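Local structure of hypothetical protein (Parabacteroides merdae, 4OO3) at residues 226-231 with 423-428; 150-155 with 417-422; 117-122 with 220-225. The protein is a putative oxidoreductase that probably binds a nicotinamide cofactor through its Rossmann-fold domain, its substrate and reaction being unknown. All blocks are in the same frame, centred on the assembly; numbering follows the deposited sequence.

Contact 1: 226-231 with 423-428; sequences LVQWEA and MLAKYY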
# COMPACT_ATOMS: atom_id res chain seq x y z
N LEU A 226 -5.76 -1.22 6.02
CA LEU A 226 -5.85 -2.45 6.80
C LEU A 226 -6.85 -2.32 7.95
O LEU A 226 -7.62 -3.26 8.17
CB LEU A 226 -4.50 -2.91 7.33
CG LEU A 226 -3.56 -3.59 6.35
CD1 LEU A 226 -2.39 -4.19 7.11
CD2 LEU A 226 -4.26 -4.66 5.53
N VAL A 227 -6.86 -1.20 8.67
CA VAL A 227 -7.80 -1.10 9.80
C VAL A 227 -9.25 -1.16 9.30
O VAL A 227 -10.07 -1.83 9.91
CB VAL A 227 -7.52 0.03 10.86
CG1 VAL A 227 -6.22 0.77 10.63
CG2 VAL A 227 -8.70 0.97 11.07
N GLN A 228 -9.54 -0.52 8.17
CA GLN A 228 -10.85 -0.64 7.51
C GLN A 228 -11.15 -2.08 7.08
O GLN A 228 -12.20 -2.63 7.37
CB GLN A 228 -10.92 0.26 6.27
CG GLN A 228 -10.82 1.75 6.56
CD GLN A 228 -10.88 2.62 5.31
OE1 GLN A 228 -10.79 2.14 4.17
NE2 GLN A 228 -11.02 3.92 5.53
N TRP A 229 -10.19 -2.68 6.39
CA TRP A 229 -10.38 -3.97 5.74
C TRP A 229 -10.41 -5.15 6.73
O TRP A 229 -11.22 -6.07 6.60
CB TRP A 229 -9.29 -4.16 4.69
CG TRP A 229 -9.52 -5.27 3.76
CD1 TRP A 229 -10.34 -5.29 2.66
CD2 TRP A 229 -8.92 -6.56 3.82
NE1 TRP A 229 -10.28 -6.51 2.04
CE2 TRP A 229 -9.42 -7.31 2.74
CE3 TRP A 229 -8.00 -7.15 4.70
CZ2 TRP A 229 -9.04 -8.62 2.52
CZ3 TRP A 229 -7.62 -8.46 4.47
CH2 TRP A 229 -8.14 -9.18 3.38
N GLU A 230 -9.54 -5.11 7.73
CA GLU A 230 -9.51 -6.16 8.75
C GLU A 230 -10.63 -6.01 9.79
O GLU A 230 -11.27 -6.99 10.15
CB GLU A 230 -8.18 -6.17 9.48
CG GLU A 230 -6.99 -6.58 8.64
CD GLU A 230 -5.67 -6.24 9.30
OE1 GLU A 230 -5.66 -5.42 10.24
OE2 GLU A 230 -4.63 -6.77 8.88
N ALA A 231 -10.84 -4.79 10.26
CA ALA A 231 -11.67 -4.55 11.44
C ALA A 231 -13.11 -4.19 11.11
O ALA A 231 -13.98 -4.26 11.98
CB ALA A 231 -11.05 -3.46 12.31
N MSE A 423 -11.79 3.80 -0.31
CA MSE A 423 -10.57 4.45 -0.81
C MSE A 423 -10.62 5.92 -0.43
O MSE A 423 -9.65 6.48 0.09
CB MSE A 423 -10.39 4.29 -2.32
CG MSE A 423 -9.90 2.88 -2.68
SE MSE A 423 -9.49 2.73 -4.60
CE MSE A 423 -11.30 2.49 -5.33
N LEU A 424 -11.77 6.55 -0.65
CA LEU A 424 -11.96 7.94 -0.24
C LEU A 424 -11.84 8.14 1.27
O LEU A 424 -11.19 9.09 1.71
CB LEU A 424 -13.30 8.47 -0.73
CG LEU A 424 -13.39 8.77 -2.23
CD1 LEU A 424 -14.81 9.17 -2.58
CD2 LEU A 424 -12.40 9.86 -2.61
N ALA A 425 -12.45 7.27 2.07
CA ALA A 425 -12.33 7.38 3.53
C ALA A 425 -10.88 7.26 3.97
O ALA A 425 -10.43 7.98 4.87
CB ALA A 425 -13.18 6.33 4.23
N LYS A 426 -10.15 6.38 3.30
CA LYS A 426 -8.75 6.14 3.57
C LYS A 426 -7.94 7.40 3.33
O LYS A 426 -7.19 7.84 4.21
CB LYS A 426 -8.25 5.03 2.64
CG LYS A 426 -6.84 4.55 2.88
CD LYS A 426 -6.14 4.19 1.58
CE LYS A 426 -6.93 3.22 0.73
NZ LYS A 426 -6.31 2.95 -0.58
N TYR A 427 -8.09 7.97 2.14
CA TYR A 427 -7.35 9.17 1.75
C TYR A 427 -7.81 10.41 2.51
O TYR A 427 -7.01 11.32 2.76
CB TYR A 427 -7.41 9.40 0.23
CG TYR A 427 -6.56 8.42 -0.53
CD1 TYR A 427 -5.18 8.43 -0.39
CD2 TYR A 427 -7.13 7.46 -1.36
CE1 TYR A 427 -4.39 7.52 -1.06
CE2 TYR A 427 -6.35 6.55 -2.04
CZ TYR A 427 -4.98 6.59 -1.88
OH TYR A 427 -4.18 5.70 -2.55
N TYR A 428 -9.09 10.46 2.89
CA TYR A 428 -9.56 11.52 3.78
C TYR A 428 -8.78 11.45 5.10
O TYR A 428 -8.32 12.48 5.60
CB TYR A 428 -11.06 11.40 4.07
CG TYR A 428 -11.53 12.40 5.11
CD1 TYR A 428 -11.78 13.72 4.77
CD2 TYR A 428 -11.70 12.02 6.43
CE1 TYR A 428 -12.20 14.65 5.72
CE2 TYR A 428 -12.13 12.94 7.39
CZ TYR A 428 -12.37 14.25 7.03
OH TYR A 428 -12.78 15.16 7.98

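Contact 2: 150-155 with 417-422; sequences TERNEI and DWEVPN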
# COMPACT_ATOMS: atom_id res chain seq x y z
N THR A 150 -1.62 -4.01 -1.56
CA THR A 150 -1.02 -5.35 -1.54
C THR A 150 -1.19 -6.12 -0.22
O THR A 150 -1.29 -7.35 -0.23
CB THR A 150 0.48 -5.24 -1.87
OG1 THR A 150 1.08 -4.23 -1.05
CG2 THR A 150 0.69 -4.88 -3.33
N GLU A 151 -1.23 -5.41 0.90
CA GLU A 151 -1.16 -6.05 2.22
C GLU A 151 -2.42 -6.80 2.60
O GLU A 151 -2.41 -7.61 3.53
CB GLU A 151 -0.83 -5.00 3.29
CG GLU A 151 0.45 -4.23 3.00
CD GLU A 151 1.59 -5.16 2.59
OE1 GLU A 151 1.98 -6.01 3.43
OE2 GLU A 151 2.08 -5.04 1.45
N ARG A 152 -3.50 -6.55 1.86
CA ARG A 152 -4.72 -7.34 1.97
C ARG A 152 -4.49 -8.81 1.65
O ARG A 152 -5.25 -9.68 2.08
CB ARG A 152 -5.75 -6.82 1.00
CG ARG A 152 -6.22 -5.42 1.28
CD ARG A 152 -7.29 -5.06 0.27
NE ARG A 152 -7.78 -3.70 0.45
CZ ARG A 152 -8.66 -3.12 -0.35
NH1 ARG A 152 -9.14 -3.78 -1.39
NH2 ARG A 152 -9.06 -1.88 -0.11
N ASN A 153 -3.47 -9.08 0.84
CA ASN A 153 -3.21 -10.42 0.34
C ASN A 153 -2.17 -11.17 1.15
O ASN A 153 -1.95 -12.36 0.93
CB ASN A 153 -2.76 -10.33 -1.12
CG ASN A 153 -3.83 -9.71 -2.00
OD1 ASN A 153 -5.01 -9.98 -1.84
ND2 ASN A 153 -3.42 -8.87 -2.94
N GLU A 154 -1.55 -10.48 2.10
CA GLU A 154 -0.55 -11.07 2.96
C GLU A 154 -1.23 -11.95 4.02
O GLU A 154 -2.28 -11.59 4.56
CB GLU A 154 0.31 -9.97 3.59
CG GLU A 154 1.44 -10.47 4.47
CD GLU A 154 0.97 -10.87 5.85
OE1 GLU A 154 0.14 -10.12 6.42
OE2 GLU A 154 1.40 -11.94 6.35
N ILE A 155 -0.62 -13.10 4.29
CA ILE A 155 -1.29 -14.18 5.03
C ILE A 155 -1.69 -13.84 6.47
O ILE A 155 -2.81 -14.16 6.87
CB ILE A 155 -0.46 -15.50 4.97
CG1 ILE A 155 -1.21 -16.66 5.63
CG2 ILE A 155 0.91 -15.33 5.60
CD1 ILE A 155 -2.56 -16.96 5.03
N ASP A 417 -19.24 -2.64 -3.95
CA ASP A 417 -19.82 -1.49 -3.24
C ASP A 417 -18.85 -0.66 -2.43
O ASP A 417 -18.79 0.56 -2.56
CB ASP A 417 -20.91 -1.98 -2.28
CG ASP A 417 -22.22 -2.28 -2.97
OD1 ASP A 417 -22.28 -2.25 -4.22
OD2 ASP A 417 -23.20 -2.54 -2.24
N TRP A 418 -18.11 -1.33 -1.55
CA TRP A 418 -17.34 -0.66 -0.51
C TRP A 418 -16.04 -0.00 -1.00
O TRP A 418 -15.50 0.86 -0.31
CB TRP A 418 -17.05 -1.63 0.64
CG TRP A 418 -16.44 -2.94 0.20
CD1 TRP A 418 -17.11 -4.09 -0.12
CD2 TRP A 418 -15.05 -3.22 0.00
NE1 TRP A 418 -16.23 -5.06 -0.49
CE2 TRP A 418 -14.96 -4.57 -0.42
CE3 TRP A 418 -13.87 -2.48 0.16
CZ2 TRP A 418 -13.73 -5.18 -0.69
CZ3 TRP A 418 -12.66 -3.09 -0.12
CH2 TRP A 418 -12.60 -4.43 -0.54
N GLU A 419 -15.55 -0.39 -2.17
CA GLU A 419 -14.19 -0.02 -2.60
C GLU A 419 -13.96 1.49 -2.79
O GLU A 419 -13.02 2.05 -2.22
CB GLU A 419 -13.77 -0.79 -3.85
CG GLU A 419 -13.27 -2.21 -3.56
CD GLU A 419 -11.79 -2.28 -3.22
OE1 GLU A 419 -11.21 -1.27 -2.76
OE2 GLU A 419 -11.18 -3.35 -3.43
N VAL A 420 -14.79 2.15 -3.59
CA VAL A 420 -14.61 3.57 -3.85
C VAL A 420 -14.83 4.40 -2.59
O VAL A 420 -13.94 5.17 -2.20
CB VAL A 420 -15.51 4.08 -5.00
CG1 VAL A 420 -15.49 5.60 -5.08
CG2 VAL A 420 -15.05 3.46 -6.32
N PRO A 421 -15.98 4.24 -1.92
CA PRO A 421 -16.14 5.03 -0.69
C PRO A 421 -15.02 4.80 0.33
O PRO A 421 -14.60 5.74 0.99
CB PRO A 421 -17.51 4.59 -0.15
CG PRO A 421 -17.90 3.37 -0.91
CD PRO A 421 -17.17 3.41 -2.22
N ASN A 422 -14.52 3.57 0.45
CA ASN A 422 -13.45 3.26 1.40
C ASN A 422 -12.06 3.74 0.99
O ASN A 422 -11.24 4.05 1.86
CB ASN A 422 -13.43 1.76 1.74
CG ASN A 422 -14.69 1.32 2.46
OD1 ASN A 422 -15.60 2.12 2.72
ND2 ASN A 422 -14.76 0.04 2.81
O HOH W 1 -11.45 0.28 -0.50

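Contact 3: 117-122 with 220-225; sequences SDKPMA and TTHLVD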
# COMPACT_ATOMS: atom_id res chain seq x y z
N SER A 117 -3.54 2.83 -10.28
CA SER A 117 -2.47 3.64 -9.72
C SER A 117 -1.95 3.00 -8.45
O SER A 117 -2.72 2.49 -7.64
CB SER A 117 -2.98 5.04 -9.39
OG SER A 117 -2.02 5.77 -8.64
N ASP A 118 -0.64 3.03 -8.28
CA ASP A 118 -0.06 2.75 -6.99
C ASP A 118 -0.54 3.81 -5.98
O ASP A 118 -0.98 4.90 -6.35
CB ASP A 118 1.47 2.79 -7.07
CG ASP A 118 2.13 2.03 -5.94
OD1 ASP A 118 1.42 1.41 -5.11
OD2 ASP A 118 3.38 2.02 -5.90
N LYS A 119 -0.47 3.47 -4.71
CA LYS A 119 -0.65 4.45 -3.65
C LYS A 119 0.53 5.43 -3.58
O LYS A 119 1.62 5.12 -4.08
CB LYS A 119 -0.85 3.76 -2.29
CG LYS A 119 0.11 2.61 -1.99
CD LYS A 119 1.12 2.91 -0.90
CE LYS A 119 2.22 3.84 -1.36
NZ LYS A 119 3.43 3.62 -0.52
N PRO A 120 0.33 6.62 -3.00
CA PRO A 120 -0.93 7.25 -2.61
C PRO A 120 -1.48 8.08 -3.76
O PRO A 120 -0.73 8.84 -4.39
CB PRO A 120 -0.51 8.16 -1.46
CG PRO A 120 0.89 8.54 -1.77
CD PRO A 120 1.49 7.43 -2.58
N MSE A 121 -2.78 7.95 -4.02
CA MSE A 121 -3.47 8.72 -5.08
C MSE A 121 -3.72 10.15 -4.71
O MSE A 121 -4.11 10.94 -5.56
CB MSE A 121 -4.78 8.02 -5.46
CG MSE A 121 -4.48 6.65 -6.06
SE MSE A 121 -6.01 6.02 -7.12
CE MSE A 121 -7.22 5.73 -5.61
N ALA A 122 -3.52 10.49 -3.44
CA ALA A 122 -3.52 11.89 -3.00
C ALA A 122 -2.56 12.06 -1.83
O ALA A 122 -2.50 11.18 -0.97
CB ALA A 122 -4.93 12.34 -2.60
N THR A 220 1.26 5.01 5.36
CA THR A 220 0.05 5.01 6.20
C THR A 220 -1.19 4.60 5.41
O THR A 220 -2.16 4.07 5.96
CB THR A 220 -0.26 6.39 6.81
OG1 THR A 220 -0.33 7.36 5.75
CG2 THR A 220 0.81 6.81 7.82
N THR A 221 -1.19 4.90 4.12
CA THR A 221 -2.25 4.45 3.22
C THR A 221 -2.53 2.97 3.45
O THR A 221 -3.66 2.59 3.73
CB THR A 221 -1.87 4.75 1.75
OG1 THR A 221 -1.76 6.16 1.58
CG2 THR A 221 -2.90 4.21 0.77
N HIS A 222 -1.49 2.14 3.36
CA HIS A 222 -1.62 0.70 3.64
C HIS A 222 -2.22 0.43 5.02
O HIS A 222 -3.08 -0.45 5.16
CB HIS A 222 -0.26 0.00 3.59
CG HIS A 222 0.37 -0.03 2.23
ND1 HIS A 222 -0.31 -0.44 1.11
CD2 HIS A 222 1.62 0.27 1.83
CE1 HIS A 222 0.50 -0.38 0.06
NE2 HIS A 222 1.68 0.04 0.48
N LEU A 223 -1.76 1.15 6.04
CA LEU A 223 -2.15 0.84 7.42
C LEU A 223 -3.60 1.25 7.65
O LEU A 223 -4.37 0.49 8.23
CB LEU A 223 -1.21 1.49 8.44
CG LEU A 223 0.27 1.12 8.32
CD1 LEU A 223 1.07 1.77 9.43
CD2 LEU A 223 0.46 -0.40 8.34
N VAL A 224 -3.97 2.43 7.16
CA VAL A 224 -5.34 2.91 7.26
C VAL A 224 -6.29 1.97 6.53
O VAL A 224 -7.38 1.67 7.04
CB VAL A 224 -5.45 4.36 6.72
CG1 VAL A 224 -6.90 4.75 6.45
CG2 VAL A 224 -4.83 5.33 7.71
N ASP A 225 -5.88 1.50 5.35
CA ASP A 225 -6.65 0.53 4.58
C ASP A 225 -6.81 -0.77 5.35
O ASP A 225 -7.88 -1.35 5.33
CB ASP A 225 -5.98 0.23 3.24
CG ASP A 225 -6.81 -0.73 2.38
OD1 ASP A 225 -7.91 -0.33 1.96
OD2 ASP A 225 -6.36 -1.88 2.13

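Contact 1: 226-231 with 423-428
The carboxamide of Gln228 brings its end against Ala425 and Lys426, and the phenol ring of Tyr427 is the other flat group to consider, because the aliphatic chain of Lys426 runs over one of its faces. Lys426 CD stands 4.3 Å above the plane of the Tyr427 ring, close to its centre. The hydroxyl, Tyr427 OH, is hydrogen-bonded both to Asp147 OD2 and to the backbone N of Met121.

The end of the amide, modelled as Gln228 NE2, is 3.5 Å from Ala425 CB and 3.4 Å from Lys426 N. The other end, modelled as the oxygen, lies close to the backbone oxygen of Asn422, an unlikely meeting of two acceptors, and the group may well be turned over in the model. Its reach is clearer: with CG anti to the carbonyl carbon (chi1 -64°) and the chain extended beyond, the glutamine reaches across the 8.1 Å between Gln228 CA and Lys426 CA.

The two backbones thus stay well separated, and one long side chain bridges helix 220-231 and the C-terminal helix 419-439. In this two-domain architecture both helices fall in the C-terminal family region, and the second also packs on helix 125-140 beside the Rossmann sheet, where Phe135 meets Met423 and Leu424.

Lys426 crosses Gln228 at about a right angle. Its CG lies anti to the backbone N, and bends at chi2 and chi3 turn the chain away from the glutamine, so that Lys426 NZ forms a salt bridge with Asp147 at the end of strand 145-147. The buried ammonium thus shares its carboxylate oxygen with the tyrosine hydroxyl.

Contact 2: 150-155 with 417-422
Arg152 and Glu419 approach from opposite directions and meet through a salt bridge. Arg152 NH1 gives the firm bond, 2.9 Å to Glu419 OE2 with an N-H...O angle of 154°. The acceptor lies almost in the guanidinium plane, but the donor comes to the syn side of the oxygen from well out of the carboxylate plane. The two flat groups are turned 37° against each other, and the second bond, Arg152 NH2 to Glu419 OE1, is a weak one at 3.5 Å.

Trp418 also meets the arginine from the opposite direction, but with the edge of its indole: Trp418 CH2 is 3.6 Å from Arg152 NH1. The nitrogen lies at the rim of the indole, near its plane, and not over a face, so the pair is not a cation-pi stack. The indole face is used by Glu419, whose CG lies 3.6 Å above the Trp418 ring plane, toward the rim. A bend at chi2 swings the carboxylate back to the arginine, whose own chain is extended from CG to NE.

A water takes a bond from Arg152 NH2 and lies close to both Glu419 O and OE1. Arg152 NH2 has a second anionic partner in Asp225, and Glu419 OE2 is also bonded to Tyr146 OH. A methionine in place of Arg152 would probably leave two carboxylates, of Glu419 and Asp225, close together without their shared cation. The salt bridge joins the loop after strand 145-147, at the edge of the Rossmann-type parallel sheet, to the first turn of helix 419-439, consistent with the domain junction of a Gfo/Idh/MocA-like oxidoreductase.

Contact 3: 117-122 with 220-225
Lys119 and Pro120 lie against Thr221 and His222, and the chain comes to them from strand 114-117 through two residues held by polar bonds. Ser117 OG donates to Asp118 O, and Asp118 OD1 receives a weak bond from Lys119 N, while its OD2 is bonded to His23.

Lys119 then makes most of the contact. Its CB rests 3.7 Å from Thr221 CG2, and a chi1 of 45°, with CG between the backbone N and the carbonyl carbon, followed by bends at chi2 and chi3, lays the chain over one face of the His222 imidazole. There Lys119 CD comes as near as 3.2 Å to His222 NE2, and Lys119 CG is 3.6 Å from His222 CE1. The chain crosses the histidine side chain at about a right angle, and Lys119 NZ ends in a salt bridge with Asp218.

The Lys-Pro pair and the Asp218–His222 spacing resemble the Glu-Lys-Pro and Asp-x-x-x-His motifs of Gfo/Idh/MocA oxidoreductases, consistent with a place in the cleft between Rossmann and C-terminal domains.

Pro120 follows a cis peptide bond, and its ring lies beside the start of helix 220-231, with Pro120 CB 3.8 Å from Thr221 OG1.

The three contacts lie near the centre of the folded chain, their centres about 8 Å (1 and 2), 9 Å (1 and 3) and 10 Å (2 and 3) apart. Helix 220-231 serves contacts 3 and 1 with successive turns, and helix 419-439 serves contacts 2 and 1 likewise; contact 1 joins the two helices. The remaining segments, 117-122 and 150-155, are loops following strands 114-117 and 145-147 of the parallel sheet. Contact 3 closes before contact 1 opens, whereas contact 2 crosses both along the chain. Residues distant in sequence thereby converge where the probable cofactor-binding domain meets the C-terminal domain.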